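Local coordinates for protein acetyl-CoA C-acetyltransferase (Syntrophomonas wolfei subsp. wolfei, PDB 7N7Z) that probably catalyses the condensation of two acetyl-CoA molecules to acetoacetyl-CoA and its reversal by thiolysis, as a tetrameric member of the thiolase family, at residues Ile51-Gly57 and Thr111-Thr117; Ser67-Arg71 and Ser83-Met87. All blocks are in the same frame, centred on the assembly; numbering follows the deposited sequence.

Interaction 1. Residues Ile51-Gly57 and Thr111-Thr117; sequences IIDEIVG and TDISLVT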
loop_
_atom_site.group_PDB
_atom_site.type_symbol
_atom_site.label_atom_id
_atom_site.label_comp_id
_atom_site.label_asym_id
_atom_site.label_seq_id
_atom_site.Cartn_x
_atom_site.Cartn_y
_atom_site.Cartn_z
ATOM N N ILE B 51 25.800 4.978 -33.978
ATOM C CA ILE B 51 25.575 6.187 -34.761
ATOM C C ILE B 51 24.119 6.620 -34.760
ATOM O O ILE B 51 23.792 7.649 -35.370
ATOM C CB ILE B 51 26.078 6.019 -36.209
ATOM C CG1 ILE B 51 25.187 5.038 -36.976
ATOM C CG2 ILE B 51 27.526 5.550 -36.211
ATOM C CD1 ILE B 51 25.753 4.608 -38.313
ATOM N N ILE B 52 23.233 5.874 -34.102
ATOM C CA ILE B 52 21.834 6.276 -34.021
ATOM C C ILE B 52 21.737 7.572 -33.226
ATOM O O ILE B 52 22.351 7.713 -32.161
ATOM C CB ILE B 52 20.988 5.156 -33.395
ATOM C CG1 ILE B 52 20.958 3.944 -34.333
ATOM C CG2 ILE B 52 19.575 5.652 -33.100
ATOM C CD1 ILE B 52 20.238 2.728 -33.768
ATOM N N ASP B 53 20.961 8.527 -33.743
ATOM C CA ASP B 53 20.981 9.878 -33.194
ATOM C C ASP B 53 20.095 10.029 -31.964
ATOM O O ASP B 53 20.358 10.897 -31.124
ATOM C CB ASP B 53 20.544 10.882 -34.263
ATOM C CG ASP B 53 21.564 11.028 -35.372
ATOM O OD1 ASP B 53 22.764 11.170 -35.057
ATOM O OD2 ASP B 53 21.167 11.001 -36.557
ATOM N N GLU B 54 19.050 9.217 -31.836
ATOM C CA GLU B 54 18.117 9.372 -30.730
ATOM C C GLU B 54 17.295 8.102 -30.589
ATOM O O GLU B 54 17.330 7.213 -31.442
ATOM C CB GLU B 54 17.195 10.579 -30.945
ATOM C CG GLU B 54 16.167 10.380 -32.061
ATOM C CD GLU B 54 15.179 11.526 -32.169
ATOM O OE1 GLU B 54 15.022 12.272 -31.182
ATOM O OE2 GLU B 54 14.554 11.673 -33.239
ATOM N N ILE B 55 16.545 8.038 -29.493
ATOM C CA ILE B 55 15.474 7.068 -29.320
ATOM C C ILE B 55 14.229 7.832 -28.898
ATOM O O ILE B 55 14.283 8.656 -27.976
ATOM C CB ILE B 55 15.821 5.982 -28.283
ATOM C CG1 ILE B 55 14.671 4.975 -28.174
ATOM C CG2 ILE B 55 16.119 6.604 -26.927
ATOM C CD1 ILE B 55 14.942 3.826 -27.231
ATOM N N VAL B 56 13.120 7.581 -29.585
ATOM C CA VAL B 56 11.811 8.090 -29.195
ATOM C C VAL B 56 11.011 6.894 -28.699
ATOM O O VAL B 56 10.588 6.045 -29.493
ATOM C CB VAL B 56 11.102 8.804 -30.352
ATOM C CG1 VAL B 56 9.826 9.467 -29.861
ATOM C CG2 VAL B 56 12.029 9.830 -30.989
ATOM N N GLY B 57 10.819 6.816 -27.385
ATOM C CA GLY B 57 10.180 5.672 -26.762
ATOM C C GLY B 57 8.708 5.935 -26.507
ATOM O O GLY B 57 8.336 6.971 -25.951
ATOM N N THR B 111 17.947 15.020 -37.014
ATOM C CA THR B 111 18.587 13.723 -36.866
ATOM C C THR B 111 18.613 13.032 -38.221
ATOM O O THR B 111 17.796 13.312 -39.101
ATOM C CB THR B 111 17.862 12.834 -35.846
ATOM O OG1 THR B 111 16.517 12.603 -36.281
ATOM C CG2 THR B 111 17.846 13.488 -34.470
ATOM N N ASP B 112 19.571 12.121 -38.380
ATOM C CA ASP B 112 19.660 11.288 -39.572
ATOM C C ASP B 112 19.133 9.880 -39.346
ATOM O O ASP B 112 18.555 9.290 -40.266
ATOM C CB ASP B 112 21.113 11.208 -40.053
ATOM C CG ASP B 112 21.715 12.576 -40.309
ATOM O OD1 ASP B 112 20.954 13.497 -40.671
ATOM O OD2 ASP B 112 22.945 12.731 -40.150
ATOM N N ILE B 113 19.311 9.336 -38.144
ATOM C CA ILE B 113 18.849 8.000 -37.790
ATOM C C ILE B 113 18.167 8.089 -36.435
ATOM O O ILE B 113 18.753 8.597 -35.474
ATOM C CB ILE B 113 20.008 6.983 -37.742
ATOM C CG1 ILE B 113 20.925 7.158 -38.956
ATOM C CG2 ILE B 113 19.459 5.561 -37.665
ATOM C CD1 ILE B 113 22.124 6.236 -38.959
ATOM N N SER B 114 16.931 7.596 -36.358
ATOM C CA SER B 114 16.151 7.640 -35.130
ATOM C C SER B 114 15.600 6.256 -34.828
ATOM O O SER B 114 15.036 5.601 -35.709
ATOM C CB SER B 114 15.002 8.649 -35.239
ATOM O OG SER B 114 15.483 9.981 -35.194
ATOM N N LEU B 115 15.770 5.817 -33.586
ATOM C CA LEU B 115 15.165 4.583 -33.108
ATOM C C LEU B 115 13.835 4.912 -32.443
ATOM O O LEU B 115 13.750 5.854 -31.649
ATOM C CB LEU B 115 16.094 3.873 -32.124
ATOM C CG LEU B 115 15.506 2.667 -31.387
ATOM C CD1 LEU B 115 15.026 1.610 -32.370
ATOM C CD2 LEU B 115 16.526 2.080 -30.423
ATOM N N VAL B 116 12.800 4.151 -32.779
ATOM C CA VAL B 116 11.488 4.289 -32.157
ATOM C C VAL B 116 11.149 2.964 -31.492
ATOM O O VAL B 116 11.132 1.920 -32.155
ATOM C CB VAL B 116 10.404 4.686 -33.171
ATOM C CG1 VAL B 116 9.042 4.759 -32.489
ATOM C CG2 VAL B 116 10.747 6.013 -33.824
ATOM N N THR B 117 10.893 3.005 -30.190
ATOM C CA THR B 117 10.447 1.841 -29.438
ATOM C C THR B 117 9.039 2.094 -28.920
ATOM O O THR B 117 8.705 3.213 -28.519
ATOM C CB THR B 117 11.384 1.531 -28.266
ATOM O OG1 THR B 117 11.424 2.648 -27.371
ATOM C CG2 THR B 117 12.786 1.230 -28.770
#

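Interaction 2. Residues Ser67-Arg71 and Ser83-Met87; sequences SLPPR and SGSCM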
loop_
_atom_site.group_PDB
_atom_site.type_symbol
_atom_site.label_atom_id
_atom_site.label_comp_id
_atom_site.label_asym_id
_atom_site.label_seq_id
_atom_site.Cartn_x
_atom_site.Cartn_y
_atom_site.Cartn_z
ATOM N N SER B 67 13.784 5.589 -14.356
ATOM C CA SER B 67 13.996 6.935 -14.877
ATOM C C SER B 67 14.157 6.889 -16.392
ATOM O O SER B 67 15.027 6.178 -16.906
ATOM C CB SER B 67 15.231 7.560 -14.229
ATOM O OG SER B 67 15.005 7.856 -12.862
ATOM N N LEU B 68 13.321 7.660 -17.102
ATOM C CA LEU B 68 13.324 7.747 -18.560
ATOM C C LEU B 68 13.709 6.409 -19.180
ATOM O O LEU B 68 14.840 6.242 -19.653
ATOM C CB LEU B 68 14.277 8.849 -19.029
ATOM C CG LEU B 68 14.087 9.356 -20.463
ATOM C CD1 LEU B 68 12.655 9.819 -20.700
ATOM C CD2 LEU B 68 15.070 10.484 -20.763
ATOM N N PRO B 69 12.800 5.438 -19.192
ATOM C CA PRO B 69 13.141 4.092 -19.673
ATOM C C PRO B 69 13.751 4.112 -21.064
ATOM O O PRO B 69 14.696 3.354 -21.334
ATOM C CB PRO B 69 11.789 3.364 -19.664
ATOM C CG PRO B 69 10.999 4.060 -18.601
ATOM C CD PRO B 69 11.432 5.504 -18.642
ATOM N N PRO B 70 13.243 4.939 -21.986
ATOM C CA PRO B 70 13.841 4.952 -23.333
ATOM C C PRO B 70 15.331 5.243 -23.331
ATOM O O PRO B 70 16.058 4.711 -24.181
ATOM C CB PRO B 70 13.046 6.045 -24.061
ATOM C CG PRO B 70 11.737 6.088 -23.349
ATOM C CD PRO B 70 12.070 5.829 -21.906
ATOM N N ARG B 71 15.815 6.072 -22.402
ATOM C CA ARG B 71 17.255 6.275 -22.284
ATOM C C ARG B 71 17.939 5.011 -21.779
ATOM O O ARG B 71 19.046 4.679 -22.216
ATOM C CB ARG B 71 17.545 7.459 -21.359
ATOM C CG ARG B 71 19.027 7.696 -21.069
ATOM C CD ARG B 71 19.818 8.065 -22.322
ATOM N NE ARG B 71 21.113 8.648 -21.984
ATOM C CZ ARG B 71 21.922 9.246 -22.848
ATOM N NH1 ARG B 71 21.613 9.351 -24.131
ATOM N NH2 ARG B 71 23.071 9.757 -22.414
ATOM N N SER B 83 23.307 10.606 -27.993
ATOM C CA SER B 83 22.011 10.484 -28.643
ATOM C C SER B 83 20.906 11.098 -27.789
ATOM O O SER B 83 21.011 11.206 -26.563
ATOM C CB SER B 83 21.689 9.014 -28.925
ATOM O OG SER B 83 21.706 8.246 -27.733
ATOM N N GLY B 84 19.829 11.505 -28.464
ATOM C CA GLY B 84 18.679 12.032 -27.769
ATOM C C GLY B 84 17.789 10.938 -27.209
ATOM O O GLY B 84 17.880 9.768 -27.573
ATOM N N SER B 85 16.911 11.337 -26.292
ATOM C CA SER B 85 16.000 10.396 -25.661
ATOM C C SER B 85 14.771 11.148 -25.178
ATOM O O SER B 85 14.878 12.276 -24.691
ATOM C CB SER B 85 16.670 9.669 -24.491
ATOM O OG SER B 85 16.935 10.564 -23.424
ATOM N N CYS B 86 13.610 10.518 -25.321
ATOM C CA CYS B 86 12.370 11.071 -24.798
ATOM C C CYS B 86 11.318 9.974 -24.797
ATOM O O CYS B 86 11.447 8.963 -25.495
ATOM C CB CYS B 86 11.896 12.277 -25.615
ATOM S SG CYS B 86 11.039 11.853 -27.145
ATOM N N MET B 87 10.278 10.187 -23.998
ATOM C CA MET B 87 9.173 9.249 -23.855
ATOM C C MET B 87 7.879 9.967 -24.198
ATOM O O MET B 87 7.602 11.044 -23.658
ATOM C CB MET B 87 9.113 8.688 -22.435
ATOM C CG MET B 87 8.038 7.643 -22.230
ATOM S SD MET B 87 8.283 6.743 -20.692
ATOM C CE MET B 87 7.794 8.000 -19.524
HETATM O O HOH W 1 19.286 8.070 -26.152
#

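Interaction 1. Residues Ile51-Gly57 and Thr111-Thr117
The carboxylate of D53 is approached from both faces at a single oxygen: the N-H groups of D112 and I113 reach OD2 from opposite sides of its plane, each about 28° off it and on the anti side. D112 N lies 2.7 Å from D53 OD2, and I113 N lies 3.0 Å from the same oxygen in a fairly straight bond. With CG placed beside its own backbone N (chi1 -69°), D53 directs OD2 at the backbone leading into strand 113-121 while D53 N donates to I113 O at 2.8 Å. OD1 forms a salt bridge with R82, which probably offsets the charge of D53 itself and would ease the closeness of the D112 carboxylate. Replacing D53 with an alanine would probably leave the N-H groups of D112 and I113 without their shared acceptor and deprive R82 of this counter-charge.

The second carboxylate, that of E54, takes the hydroxyl of S114 on the anti lone pair of OE2, with S114 OG 2.7 Å away; T111 OG1 donates to S114 OG. OE1 of E54 faces R97 of the second subunit in a salt bridge.

Beyond these groups the segments become neighbouring parallel strands in the N-terminal-domain part of the large mixed sheet, their short axes inclined by 25°. L115 N donates to E54 O, V56 N to L115 O at 2.8 Å, and T117 N to V56 O. On the sheet face bearing I55, L115 and T117, the I55 and L115 side chains run side by side, and I55 CD1 meets T117 CG2 at 3.7 Å. Helix 30-45 packs against L115 and T117 there, whereas helix 94-107 touches V116 on the face it shares with V56. Nearer the strand starts, I52 CG2 rests 4.0 Å from L115 CB.

Interaction 2. Residues Ser67-Arg71 and Ser83-Met87
The leucine side chain of L68 leaves the backbone with CG opposite N (chi1 -162°), and the fork at CG, turned by chi2 of 55°, points its methyls at different neighbours: CD2 at S85 OG, 3.3 Å away, and CD1 at M87 CB, 4.1 Å away. M87 also starts out extended but turns at chi3 (73°), laying SD 4.0 Å from P69 CD. The ring of P70 lies against the strand, its CG 3.8 Å from M87 CB and 3.6 Å from C86 O. L68 is at the N-cap position of helix 69-76, and with P69, P70 and R71 it sets the first turn on strand 84-89 within a beta-alpha-beta unit.

R71 passes its CB by S85 OG, while NH1 comes 3.1 Å from S83 O; in the guanidinium plane, a water bonds weakly to NH1 and donates to S83 OG, itself also hydrogen-bonded to P80 O, and to G84 O at 2.6 Å. S85 OG is held by S393 of the second subunit. The contact is thus apolar at the prolines and polar at R71, whose guanidinium bonds to V81 O and, weakly, to water and G391 O of the second subunit, probably spreading its charge over several dipoles.

Interactions 1 and 2 share one sheet, with strand 54-58 lying between strands 113-121 and 84-89. Their centres are 10 Å apart, and two probable hydrogen bonds join them directly: G84 N sits 2.8 Å from D53 O, and G84 O lies 2.9 Å from I55 N. I55 also sends CG2 to within 3.3 Å of P70 O, bringing the strand of interaction 1 against the helix of interaction 2. Both meet the second subunit, where R97 pairs with E54 and packs on C86, and M87 carries the sheet across the interface. Both contacts lie away from the predicted active-site residues C92, H358 and C388.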